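Local coordinates for protein cysteine protease-like virA (PDB 3EB8) that is a secreted Shigella effector required for entry into epithelial cells and spread between them, whose proposed alpha-tubulin protease activity is disputed, at residues G101-A109 with F265-C275; I123-H131 with I242-I250. All coordinates share one frame; numbering follows the deposited sequence.

Interaction 1. Residues G101-A109 with F265-C275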
loop_
_atom_site.group_PDB
_atom_site.type_symbol
_atom_site.label_atom_id
_atom_site.label_comp_id
_atom_site.label_asym_id
_atom_site.label_seq_id
_atom_site.Cartn_x
_atom_site.Cartn_y
_atom_site.Cartn_z
ATOM N N GLY A 101 -6.862 -19.292 -12.814
ATOM C CA GLY A 101 -7.884 -19.153 -11.808
ATOM C C GLY A 101 -8.849 -20.302 -11.906
ATOM O O GLY A 101 -8.820 -21.067 -12.861
ATOM N N ASN A 102 -9.687 -20.435 -10.892
ATOM C CA ASN A 102 -10.880 -21.258 -10.989
ATOM C C ASN A 102 -11.960 -20.610 -10.140
ATOM O O ASN A 102 -11.676 -19.710 -9.346
ATOM C CB ASN A 102 -10.614 -22.687 -10.535
ATOM C CG ASN A 102 -10.416 -22.791 -9.046
ATOM O OD1 ASN A 102 -9.351 -22.468 -8.527
ATOM N ND2 ASN A 102 -11.443 -23.243 -8.345
ATOM N N PHE A 103 -13.199 -21.042 -10.330
ATOM C CA PHE A 103 -14.323 -20.402 -9.655
ATOM C C PHE A 103 -14.853 -21.294 -8.551
ATOM O O PHE A 103 -15.971 -21.118 -8.078
ATOM C CB PHE A 103 -15.429 -20.059 -10.649
ATOM C CG PHE A 103 -15.018 -19.057 -11.689
ATOM C CD1 PHE A 103 -15.060 -19.384 -13.037
ATOM C CD2 PHE A 103 -14.584 -17.788 -11.322
ATOM C CE1 PHE A 103 -14.691 -18.456 -14.004
ATOM C CE2 PHE A 103 -14.214 -16.855 -12.284
ATOM C CZ PHE A 103 -14.262 -17.195 -13.628
ATOM N N LYS A 104 -14.021 -22.238 -8.136
ATOM C CA LYS A 104 -14.357 -23.143 -7.049
ATOM C C LYS A 104 -13.466 -22.928 -5.816
ATOM O O LYS A 104 -13.297 -23.843 -5.011
ATOM C CB LYS A 104 -14.284 -24.598 -7.539
ATOM C CG LYS A 104 -15.261 -24.908 -8.694
ATOM C CD LYS A 104 -15.061 -26.307 -9.269
ATOM C CE LYS A 104 -15.918 -26.519 -10.514
ATOM N NZ LYS A 104 -16.050 -27.965 -10.893
ATOM N N THR A 105 -12.909 -21.720 -5.681
ATOM C CA THR A 105 -12.105 -21.341 -4.519
ATOM C C THR A 105 -12.704 -20.128 -3.811
ATOM O O THR A 105 -13.454 -19.349 -4.400
ATOM C CB THR A 105 -10.650 -21.030 -4.896
ATOM O OG1 THR A 105 -10.138 -22.081 -5.719
ATOM C CG2 THR A 105 -9.785 -20.948 -3.649
ATOM N N HIS A 106 -12.362 -19.971 -2.539
ATOM C CA HIS A 106 -12.940 -18.934 -1.706
ATOM C C HIS A 106 -11.930 -17.818 -1.446
ATOM O O HIS A 106 -12.246 -16.836 -0.787
ATOM C CB HIS A 106 -13.391 -19.545 -0.375
ATOM C CG HIS A 106 -12.271 -20.140 0.425
ATOM N ND1 HIS A 106 -11.837 -21.436 0.251
ATOM C CD2 HIS A 106 -11.487 -19.610 1.394
ATOM C CE1 HIS A 106 -10.840 -21.684 1.083
ATOM N NE2 HIS A 106 -10.609 -20.591 1.789
ATOM N N LYS A 107 -10.714 -17.975 -1.962
ATOM C CA LYS A 107 -9.646 -17.003 -1.711
ATOM C C LYS A 107 -8.679 -16.903 -2.902
ATOM O O LYS A 107 -8.564 -17.847 -3.697
ATOM C CB LYS A 107 -8.872 -17.394 -0.443
ATOM C CG LYS A 107 -8.135 -18.748 -0.551
ATOM C CD LYS A 107 -7.398 -19.106 0.736
ATOM C CE LYS A 107 -6.772 -20.492 0.659
ATOM N NZ LYS A 107 -7.782 -21.589 0.511
ATOM N N PRO A 108 -7.968 -15.769 -3.020
ATOM C CA PRO A 108 -6.994 -15.630 -4.106
ATOM C C PRO A 108 -5.892 -16.651 -3.943
ATOM O O PRO A 108 -5.559 -16.988 -2.798
ATOM C CB PRO A 108 -6.415 -14.233 -3.893
ATOM C CG PRO A 108 -7.422 -13.491 -3.044
ATOM C CD PRO A 108 -8.108 -14.543 -2.215
ATOM N N ALA A 109 -5.332 -17.136 -5.051
ATOM C CA ALA A 109 -4.139 -17.979 -4.983
ATOM C C ALA A 109 -2.944 -17.184 -4.464
ATOM O O ALA A 109 -2.907 -15.964 -4.576
ATOM C CB ALA A 109 -3.823 -18.561 -6.345
ATOM N N PHE A 265 -19.990 -15.729 -12.690
ATOM C CA PHE A 265 -19.032 -16.829 -12.667
ATOM C C PHE A 265 -19.101 -17.713 -11.427
ATOM O O PHE A 265 -18.882 -18.919 -11.520
ATOM C CB PHE A 265 -17.600 -16.307 -12.871
ATOM C CG PHE A 265 -17.425 -15.500 -14.138
ATOM C CD1 PHE A 265 -16.949 -14.205 -14.086
ATOM C CD2 PHE A 265 -17.766 -16.035 -15.372
ATOM C CE1 PHE A 265 -16.802 -13.455 -15.245
ATOM C CE2 PHE A 265 -17.623 -15.292 -16.546
ATOM C CZ PHE A 265 -17.144 -14.001 -16.476
ATOM N N MET A 266 -19.400 -17.138 -10.270
ATOM C CA MET A 266 -19.442 -17.946 -9.050
ATOM C C MET A 266 -20.499 -17.481 -8.049
ATOM O O MET A 266 -20.161 -17.055 -6.940
ATOM C CB MET A 266 -18.063 -17.990 -8.401
ATOM C CG MET A 266 -17.355 -16.652 -8.337
ATOM S SD MET A 266 -15.546 -16.782 -8.211
ATOM C CE MET A 266 -15.337 -17.863 -6.800
ATOM N N PRO A 267 -21.783 -17.570 -8.442
ATOM C CA PRO A 267 -22.932 -17.166 -7.628
ATOM C C PRO A 267 -22.991 -17.982 -6.337
ATOM O O PRO A 267 -23.332 -17.451 -5.287
ATOM C CB PRO A 267 -24.149 -17.520 -8.507
ATOM C CG PRO A 267 -23.632 -17.845 -9.844
ATOM C CD PRO A 267 -22.183 -18.211 -9.707
ATOM N N GLU A 268 -22.660 -19.266 -6.431
ATOM C CA GLU A 268 -22.784 -20.193 -5.308
ATOM C C GLU A 268 -21.557 -20.139 -4.404
ATOM O O GLU A 268 -21.662 -20.314 -3.192
ATOM C CB GLU A 268 -23.023 -21.627 -5.815
ATOM C CG GLU A 268 -21.765 -22.369 -6.312
ATOM C CD GLU A 268 -21.049 -21.667 -7.459
ATOM O OE1 GLU A 268 -21.702 -20.913 -8.202
ATOM O OE2 GLU A 268 -19.827 -21.871 -7.621
ATOM N N GLN A 269 -20.399 -19.869 -5.004
ATOM C CA GLN A 269 -19.128 -19.874 -4.281
ATOM C C GLN A 269 -19.025 -18.769 -3.235
ATOM O O GLN A 269 -19.514 -17.663 -3.427
ATOM C CB GLN A 269 -17.954 -19.798 -5.254
ATOM C CG GLN A 269 -16.617 -20.079 -4.607
ATOM C CD GLN A 269 -16.507 -21.502 -4.092
ATOM O OE1 GLN A 269 -16.012 -21.731 -2.987
ATOM N NE2 GLN A 269 -16.972 -22.466 -4.889
ATOM N N ARG A 270 -18.341 -19.084 -2.142
ATOM C CA ARG A 270 -18.332 -18.277 -0.920
ATOM C C ARG A 270 -17.496 -16.990 -0.936
ATOM O O ARG A 270 -17.966 -15.942 -0.496
ATOM C CB ARG A 270 -17.887 -19.162 0.244
ATOM C CG ARG A 270 -17.608 -18.434 1.538
ATOM C CD ARG A 270 -17.011 -19.391 2.563
ATOM N NE ARG A 270 -16.110 -18.715 3.497
ATOM C CZ ARG A 270 -14.784 -18.780 3.435
ATOM N NH1 ARG A 270 -14.200 -19.500 2.486
ATOM N NH2 ARG A 270 -14.039 -18.134 4.324
ATOM N N VAL A 271 -16.254 -17.085 -1.404
ATOM C CA VAL A 271 -15.332 -15.927 -1.520
ATOM C C VAL A 271 -15.118 -15.016 -0.295
ATOM O O VAL A 271 -15.975 -14.205 0.075
ATOM C CB VAL A 271 -15.626 -15.033 -2.748
ATOM C CG1 VAL A 271 -14.466 -14.070 -2.971
ATOM C CG2 VAL A 271 -15.856 -15.891 -3.968
ATOM N N ILE A 272 -13.936 -15.126 0.299
ATOM C CA ILE A 272 -13.552 -14.256 1.403
ATOM C C ILE A 272 -13.574 -12.816 0.928
ATOM O O ILE A 272 -13.286 -12.541 -0.226
ATOM C CB ILE A 272 -12.134 -14.578 1.927
ATOM C CG1 ILE A 272 -11.079 -14.195 0.889
ATOM C CG2 ILE A 272 -12.005 -16.062 2.299
ATOM C CD1 ILE A 272 -9.671 -14.222 1.433
ATOM N N ASN A 273 -13.906 -11.897 1.827
ATOM C CA ASN A 273 -13.991 -10.487 1.471
ATOM C C ASN A 273 -12.638 -9.809 1.216
ATOM O O ASN A 273 -12.468 -9.094 0.221
ATOM C CB ASN A 273 -14.721 -9.702 2.557
ATOM C CG ASN A 273 -14.635 -8.202 2.335
ATOM O OD1 ASN A 273 -13.755 -7.526 2.878
ATOM N ND2 ASN A 273 -15.536 -7.678 1.510
ATOM N N ASN A 274 -11.697 -10.019 2.142
ATOM C CA ASN A 274 -10.430 -9.289 2.168
ATOM C C ASN A 274 -9.271 -10.141 2.674
ATOM O O ASN A 274 -9.480 -11.059 3.468
ATOM C CB ASN A 274 -10.571 -8.034 3.034
ATOM C CG ASN A 274 -9.234 -7.545 3.584
ATOM O OD1 ASN A 274 -8.945 -7.727 4.766
ATOM N ND2 ASN A 274 -8.414 -6.923 2.732
ATOM N N CYS A 275 -8.053 -9.830 2.217
ATOM C CA CYS A 275 -6.846 -10.560 2.629
ATOM C C CYS A 275 -5.902 -9.755 3.551
ATOM O O CYS A 275 -4.763 -10.152 3.761
ATOM C CB CYS A 275 -6.073 -11.090 1.403
ATOM S SG CYS A 275 -7.111 -11.508 -0.040
#

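Interaction 2. Residues I123-H131 with I242-I250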
loop_
_atom_site.group_PDB
_atom_site.type_symbol
_atom_site.label_atom_id
_atom_site.label_comp_id
_atom_site.label_asym_id
_atom_site.label_seq_id
_atom_site.Cartn_x
_atom_site.Cartn_y
_atom_site.Cartn_z
ATOM N N ILE A 123 -2.885 6.346 -9.764
ATOM C CA ILE A 123 -3.391 7.367 -8.868
ATOM C C ILE A 123 -4.766 7.862 -9.324
ATOM O O ILE A 123 -4.964 8.164 -10.497
ATOM C CB ILE A 123 -2.404 8.549 -8.792
ATOM C CG1 ILE A 123 -1.101 8.101 -8.139
ATOM C CG2 ILE A 123 -3.007 9.745 -8.053
ATOM C CD1 ILE A 123 0.069 9.018 -8.433
ATOM N N ILE A 124 -5.708 7.921 -8.387
ATOM C CA ILE A 124 -7.008 8.534 -8.597
ATOM C C ILE A 124 -6.874 10.016 -8.277
ATOM O O ILE A 124 -6.589 10.381 -7.137
ATOM C CB ILE A 124 -8.064 7.913 -7.653
ATOM C CG1 ILE A 124 -8.066 6.383 -7.779
ATOM C CG2 ILE A 124 -9.430 8.474 -7.927
ATOM C CD1 ILE A 124 -8.097 5.898 -9.214
ATOM N N PRO A 125 -7.039 10.884 -9.282
ATOM C CA PRO A 125 -6.879 12.323 -9.035
ATOM C C PRO A 125 -7.865 12.852 -7.988
ATOM O O PRO A 125 -9.075 12.630 -8.094
ATOM C CB PRO A 125 -7.165 12.953 -10.405
ATOM C CG PRO A 125 -6.894 11.871 -11.390
ATOM C CD PRO A 125 -7.301 10.591 -10.701
ATOM N N ASN A 126 -7.326 13.542 -6.986
ATOM C CA ASN A 126 -8.107 14.070 -5.873
ATOM C C ASN A 126 -8.113 15.591 -5.837
ATOM O O ASN A 126 -7.502 16.195 -4.951
ATOM C CB ASN A 126 -7.553 13.551 -4.538
ATOM C CG ASN A 126 -7.950 12.109 -4.252
ATOM O OD1 ASN A 126 -8.960 11.621 -4.763
ATOM N ND2 ASN A 126 -7.156 11.424 -3.422
ATOM N N ASP A 127 -8.800 16.204 -6.794
ATOM C CA ASP A 127 -8.931 17.658 -6.836
ATOM C C ASP A 127 -10.089 18.062 -5.937
ATOM O O ASP A 127 -10.054 19.099 -5.272
ATOM C CB ASP A 127 -9.221 18.126 -8.262
ATOM C CG ASP A 127 -8.774 17.125 -9.299
ATOM O OD1 ASP A 127 -7.669 16.566 -9.137
ATOM O OD2 ASP A 127 -9.528 16.889 -10.266
ATOM N N ASP A 128 -11.121 17.228 -5.935
ATOM C CA ASP A 128 -12.287 17.451 -5.102
ATOM C C ASP A 128 -12.184 16.599 -3.845
ATOM O O ASP A 128 -13.043 15.750 -3.591
ATOM C CB ASP A 128 -13.556 17.099 -5.877
ATOM C CG ASP A 128 -13.404 15.824 -6.700
ATOM O OD1 ASP A 128 -13.456 15.920 -7.949
ATOM O OD2 ASP A 128 -13.223 14.734 -6.104
ATOM N N TYR A 129 -11.128 16.824 -3.066
ATOM C CA TYR A 129 -10.895 16.054 -1.848
ATOM C C TYR A 129 -11.827 16.522 -0.743
ATOM O O TYR A 129 -12.203 17.685 -0.686
ATOM C CB TYR A 129 -9.437 16.168 -1.401
ATOM C CG TYR A 129 -9.014 17.584 -1.180
ATOM C CD1 TYR A 129 -9.257 18.224 0.036
ATOM C CD2 TYR A 129 -8.394 18.308 -2.193
ATOM C CE1 TYR A 129 -8.879 19.549 0.241
ATOM C CE2 TYR A 129 -8.011 19.634 -1.999
ATOM C CZ TYR A 129 -8.259 20.241 -0.783
ATOM O OH TYR A 129 -7.884 21.546 -0.591
ATOM N N PHE A 130 -12.202 15.596 0.127
ATOM C CA PHE A 130 -13.052 15.900 1.265
ATOM C C PHE A 130 -12.296 16.690 2.316
ATOM O O PHE A 130 -11.077 16.554 2.442
ATOM C CB PHE A 130 -13.570 14.610 1.903
ATOM C CG PHE A 130 -14.434 13.790 0.998
ATOM C CD1 PHE A 130 -15.390 14.392 0.189
ATOM C CD2 PHE A 130 -14.306 12.409 0.968
ATOM C CE1 PHE A 130 -16.193 13.625 -0.653
ATOM C CE2 PHE A 130 -15.111 11.633 0.138
ATOM C CZ PHE A 130 -16.053 12.235 -0.673
ATOM N N HIS A 131 -13.018 17.508 3.079
ATOM C CA HIS A 131 -12.426 18.198 4.217
ATOM C C HIS A 131 -12.313 17.260 5.408
ATOM O O HIS A 131 -13.026 16.259 5.482
ATOM C CB HIS A 131 -13.271 19.405 4.612
ATOM C CG HIS A 131 -13.353 20.453 3.549
ATOM N ND1 HIS A 131 -14.552 20.883 3.016
ATOM C CD2 HIS A 131 -12.386 21.154 2.914
ATOM C CE1 HIS A 131 -14.317 21.810 2.103
ATOM N NE2 HIS A 131 -13.009 21.991 2.020
ATOM N N ILE A 242 -11.067 6.761 1.545
ATOM C CA ILE A 242 -12.151 7.535 0.954
ATOM C C ILE A 242 -11.799 9.017 1.027
ATOM O O ILE A 242 -12.102 9.668 2.012
ATOM C CB ILE A 242 -13.496 7.270 1.651
ATOM C CG1 ILE A 242 -13.743 5.773 1.777
ATOM C CG2 ILE A 242 -14.629 7.898 0.864
ATOM C CD1 ILE A 242 -13.857 5.086 0.458
ATOM N N THR A 243 -11.146 9.545 -0.006
ATOM C CA THR A 243 -10.640 10.908 0.063
ATOM C C THR A 243 -11.364 11.864 -0.866
ATOM O O THR A 243 -11.113 13.065 -0.832
ATOM C CB THR A 243 -9.118 10.985 -0.236
ATOM O OG1 THR A 243 -8.858 10.464 -1.542
ATOM C CG2 THR A 243 -8.322 10.204 0.797
ATOM N N SER A 244 -12.254 11.342 -1.703
ATOM C CA SER A 244 -12.933 12.199 -2.663
ATOM C C SER A 244 -14.058 11.491 -3.386
ATOM O O SER A 244 -14.139 10.261 -3.389
ATOM C CB SER A 244 -11.933 12.715 -3.698
ATOM O OG SER A 244 -11.548 11.671 -4.568
ATOM N N SER A 245 -14.912 12.288 -4.018
ATOM C CA SER A 245 -15.971 11.789 -4.879
ATOM C C SER A 245 -15.369 10.934 -5.991
ATOM O O SER A 245 -15.970 9.943 -6.412
ATOM C CB SER A 245 -16.734 12.962 -5.485
ATOM O OG SER A 245 -16.919 13.971 -4.515
ATOM N N SER A 246 -14.176 11.322 -6.452
ATOM C CA SER A 246 -13.495 10.626 -7.545
ATOM C C SER A 246 -13.106 9.213 -7.149
ATOM O O SER A 246 -13.256 8.280 -7.933
ATOM C CB SER A 246 -12.261 11.399 -8.000
ATOM O OG SER A 246 -12.588 12.749 -8.241
ATOM N N VAL A 247 -12.598 9.060 -5.932
ATOM C CA VAL A 247 -12.279 7.737 -5.409
ATOM C C VAL A 247 -13.565 6.935 -5.222
ATOM O O VAL A 247 -13.643 5.754 -5.586
ATOM C CB VAL A 247 -11.539 7.830 -4.055
ATOM C CG1 VAL A 247 -11.531 6.486 -3.345
ATOM C CG2 VAL A 247 -10.112 8.323 -4.257
ATOM N N GLU A 248 -14.577 7.582 -4.657
ATOM C CA GLU A 248 -15.877 6.950 -4.539
ATOM C C GLU A 248 -16.340 6.393 -5.883
ATOM O O GLU A 248 -16.856 5.282 -5.952
ATOM C CB GLU A 248 -16.907 7.949 -4.005
ATOM C CG GLU A 248 -16.819 8.151 -2.503
ATOM C CD GLU A 248 -17.938 9.024 -1.956
ATOM O OE1 GLU A 248 -18.566 9.772 -2.745
ATOM O OE2 GLU A 248 -18.182 8.967 -0.730
ATOM N N HIS A 249 -16.146 7.170 -6.944
ATOM C CA HIS A 249 -16.650 6.795 -8.245
ATOM C C HIS A 249 -15.874 5.585 -8.765
ATOM O O HIS A 249 -16.467 4.568 -9.138
ATOM C CB HIS A 249 -16.592 7.988 -9.206
ATOM C CG HIS A 249 -17.313 7.759 -10.492
ATOM N ND1 HIS A 249 -16.658 7.633 -11.700
ATOM C CD2 HIS A 249 -18.634 7.633 -10.764
ATOM C CE1 HIS A 249 -17.547 7.442 -12.660
ATOM N NE2 HIS A 249 -18.752 7.438 -12.119
ATOM N N ILE A 250 -14.553 5.675 -8.767
ATOM C CA ILE A 250 -13.761 4.544 -9.214
ATOM C C ILE A 250 -14.113 3.308 -8.384
ATOM O O ILE A 250 -14.302 2.219 -8.910
ATOM C CB ILE A 250 -12.242 4.805 -9.105
ATOM C CG1 ILE A 250 -11.889 6.166 -9.702
ATOM C CG2 ILE A 250 -11.472 3.697 -9.800
ATOM C CD1 ILE A 250 -12.612 6.466 -11.000
#

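Interaction 1. Residues G101-A109 with F265-C275
Phe-103 lays one face of its ring over the CB of Phe-265, a CH-pi contact in which that CB sits 3.5 Å from the centroid of the Phe-103 ring and only 12° off its normal. The two phenyl rings run nearly parallel, but slid apart, centroids 5.0 Å, and barely overlap. At the edge of the Phe-103 ring comes a Met-aromatic contact, with Met-266 SD 3.4 Å from Phe-103 CD2. The bend at the end of the methionine chain carries Met-266 CE to 3.4 Å from Thr-105 O. Gln-269 CG packs 3.3 Å from Thr-105 O, beside that methyl. Ile-311 of strand 300-312 and Val-316 of strand 315-327 also pack on this methionine.

The two segments are joined by a single backbone bond, Ile-272 N to His-106 O, short at 2.6 Å and nearly straight. The same His-106 oxygen takes a CA-H...O approach from Val-271 CA at 3.3 Å. Past it the packing turns apolar again, with Pro-108 CG against Cys-275 SG (3.6 Å) and the proline also resting on Val-316 and Ile-318.

The outer side is looser: Lys-104, Lys-107, Glu-268 and Arg-270 are exposed and give up little surface. Loop 101-109 thus meets the turn leading from helix 245-265 into strand 274-283 mainly through aromatic, sulfur and aliphatic packing, with one backbone bond that probably helps fix the alignment at His-106.

Interaction 2. Residues I123-H131 with I242-I250
Ser-244 OG is gripped from two directions: it donates to Asn-126 OD1 at 2.6 Å and accepts from Val-247 N at 3.1 Å. Ser-244 is the N-cap of helix 245-265, the second bond being its capping bond; the first, to Asn-126, ties loop 123-131 to the start of that helix. The serine hydroxyl lies above the plane of the asparagine carbonyl, 37° out of it. The Asn-126 amide can reach it because CG stands beside the backbone N, chi1 -77°, and the same turn brings its ND2 to within 2.7 Å of Thr-243 OG1.

A second serine adds to the attachment in the first turn, where Ser-246 OG donates to the syn lone pair of Asp-128 OD2 at 3.0 Å. A carboxylate so near the N-terminal end of a helix would probably be favoured by the helix dipole. Between the backbones, Phe-130 N bonds to Thr-243 O at 2.9 Å.

On one flank the Phe-130 ring spreads over the cap itself. Ser-244 CA stands 3.7 Å from the centroid of the Phe-130 ring, a CH-pi contact over one face, while Ile-242 O meets the edge of the ring. On the other flank, Ile-124 points at the helix and crosses Val-247 at about a right angle, then slides past Ile-250. Phe-351 and Val-349 of strand 348-356 back this greasy side. The aliphatic join closes with Ile-124 CG2 at 3.7 Å from Val-247 CG2 and 3.8 Å from Ile-250 CG1.

The two contacts sit at the two ends of helix 245-265: interaction 2 holds its beginning, and interaction 1 holds its last residue together with the loop running on into strand 274-283. Their centres lie 29 Å apart and their nearest atoms about 13 Å, so they do not touch. In chain order the segments run 101-109, 123-131, 242-250, 265-275, which places interaction 2 within the sequence span bracketed by interaction 1. Helix 110-118 and strand 121-123 link the two earlier segments. Both contacts back onto the mixed sheet. Loops from the earlier part of the chain thus meet both ends of one long helix, which lies in the region mapped as tubulin-binding.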